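Side-chain contact in NADPH-flavin oxidoreductase (Helicobacter pylori, PDB 2H0U), which probably uses NAD(P)H to reduce flavin or nitrogenous substrates through its bound FMN, as a dimeric member of the nitroreductase family: residues F114-I117 with I118-F121. Numbering follows the deposited sequence.
Sequences FAQI and IKNF
The carbonyl oxygen of Ala-115 accepts a hydrogen bond from the backbone N of Lys-119, N to O 2.9 Å, with a fairly straight N-H...O angle of 162°. It is one of four successive i+4 to i bonds, with Ile-118 N to Phe-114 O, Asn-120 N to Gln-116 O and Phe-121 N to Ile-117 O completing the alpha-helical ladder. The main side-chain contact follows that spacing. Phe-114 has its CG anti to the backbone N (chi1 -179°) and beside the carbonyl carbon, which stands the ring out from the helix next to Ile-118. There the two side chains cross at a slant: CD1 of Ile-118 reaches CE2 of Phe-114 at 3.6 Å, while CG1 sits over one ring face, 4.2 Å above the plane and displaced toward the rim. Arg-106 makes a cation-pi contact with the same ring. On another side of the helix, the Gln-116 and Lys-119 side chains run alongside each other in the same direction. Lys-119 stays extended until its last torsion, where it bends, and its NZ forms a salt bridge with Glu-123 one turn on. Phe-114 and Ala-115 touch Tyr-108 in the preceding loop, whereas Phe-121 packs on Ile-44 and Met-126 of its own chain and on Glu-164 of the second subunit, its side chain about 6 Å from a bound FMN. All of this belongs to helix 113-125, which follows helix 94-102 and precedes helix 131-155 in the chain.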
loop_
_atom_site.group_PDB
_atom_site.type_symbol
_atom_site.label_atom_id
_atom_site.label_comp_id
_atom_site.label_asym_id
_atom_site.label_seq_id
_atom_site.Cartn_x
_atom_site.Cartn_y
_atom_site.Cartn_z
ATOM N N PHE A 114 3.269 -17.694 -20.153
ATOM C CA PHE A 114 2.929 -16.954 -18.932
ATOM C C PHE A 114 4.131 -16.638 -18.025
ATOM O O PHE A 114 4.252 -15.511 -17.531
ATOM C CB PHE A 114 1.817 -17.676 -18.155
ATOM C CG PHE A 114 1.391 -16.966 -16.899
ATOM C CD1 PHE A 114 0.626 -15.802 -16.961
ATOM C CD2 PHE A 114 1.764 -17.443 -15.657
ATOM C CE1 PHE A 114 0.228 -15.129 -15.794
ATOM C CE2 PHE A 114 1.377 -16.778 -14.493
ATOM C CZ PHE A 114 0.600 -15.614 -14.568
ATOM N N ALA A 115 5.005 -17.627 -17.806
ATOM C CA ALA A 115 6.277 -17.411 -17.105
ATOM C C ALA A 115 7.110 -16.333 -17.803
ATOM O O ALA A 115 7.734 -15.489 -17.155
ATOM C CB ALA A 115 7.070 -18.711 -17.064
ATOM N N GLN A 116 7.128 -16.379 -19.133
ATOM C CA GLN A 116 7.870 -15.390 -19.910
ATOM C C GLN A 116 7.222 -13.982 -19.825
ATOM O O GLN A 116 7.912 -12.965 -19.886
ATOM C CB GLN A 116 8.046 -15.855 -21.356
ATOM C CG GLN A 116 8.867 -17.176 -21.518
ATOM C CD GLN A 116 10.224 -17.170 -20.798
ATOM O OE1 GLN A 116 10.488 -18.019 -19.947
ATOM N NE2 GLN A 116 11.072 -16.228 -21.134
ATOM N N ILE A 117 5.903 -13.932 -19.680
ATOM C CA ILE A 117 5.205 -12.652 -19.471
ATOM C C ILE A 117 5.600 -12.044 -18.117
ATOM O O ILE A 117 5.880 -10.862 -18.027
ATOM C CB ILE A 117 3.652 -12.795 -19.569
ATOM C CG1 ILE A 117 3.227 -13.026 -21.024
ATOM C CG2 ILE A 117 2.955 -11.552 -18.966
ATOM C CD1 ILE A 117 1.746 -13.393 -21.197
ATOM N N ILE A 118 5.665 -12.885 -17.087
ATOM C CA ILE A 118 6.125 -12.476 -15.769
ATOM C C ILE A 118 7.568 -11.998 -15.836
ATOM O O ILE A 118 7.900 -10.947 -15.296
ATOM C CB ILE A 118 6.011 -13.602 -14.726
ATOM C CG1 ILE A 118 4.529 -13.979 -14.524
ATOM C CG2 ILE A 118 6.672 -13.173 -13.369
ATOM C CD1 ILE A 118 4.281 -14.977 -13.386
ATOM N N LYS A 119 8.415 -12.777 -16.509
ATOM C CA LYS A 119 9.801 -12.373 -16.663
ATOM C C LYS A 119 9.921 -10.960 -17.307
ATOM O O LYS A 119 10.627 -10.096 -16.800
ATOM C CB LYS A 119 10.556 -13.400 -17.505
ATOM C CG LYS A 119 12.000 -13.019 -17.758
ATOM C CD LYS A 119 12.630 -14.053 -18.625
ATOM C CE LYS A 119 14.145 -13.895 -18.740
ATOM N NZ LYS A 119 14.474 -12.763 -19.613
ATOM N N ASN A 120 9.276 -10.759 -18.453
ATOM C CA ASN A 120 9.336 -9.449 -19.123
ATOM C C ASN A 120 8.763 -8.315 -18.264
ATOM O O ASN A 120 9.302 -7.204 -18.232
ATOM C CB ASN A 120 8.580 -9.474 -20.427
ATOM C CG ASN A 120 8.603 -8.122 -21.135
ATOM O OD1 ASN A 120 9.624 -7.730 -21.710
ATOM N ND2 ASN A 120 7.473 -7.395 -21.087
ATOM N N PHE A 121 7.632 -8.590 -17.633
ATOM C CA PHE A 121 6.973 -7.628 -16.765
ATOM C C PHE A 121 7.922 -7.147 -15.682
ATOM O O PHE A 121 8.088 -5.949 -15.493
ATOM C CB PHE A 121 5.759 -8.310 -16.152
ATOM C CG PHE A 121 5.137 -7.569 -15.001
ATOM C CD1 PHE A 121 4.596 -6.287 -15.164
ATOM C CD2 PHE A 121 5.006 -8.197 -13.773
ATOM C CE1 PHE A 121 3.960 -5.623 -14.101
ATOM C CE2 PHE A 121 4.375 -7.542 -12.700
ATOM C CZ PHE A 121 3.860 -6.250 -12.869
#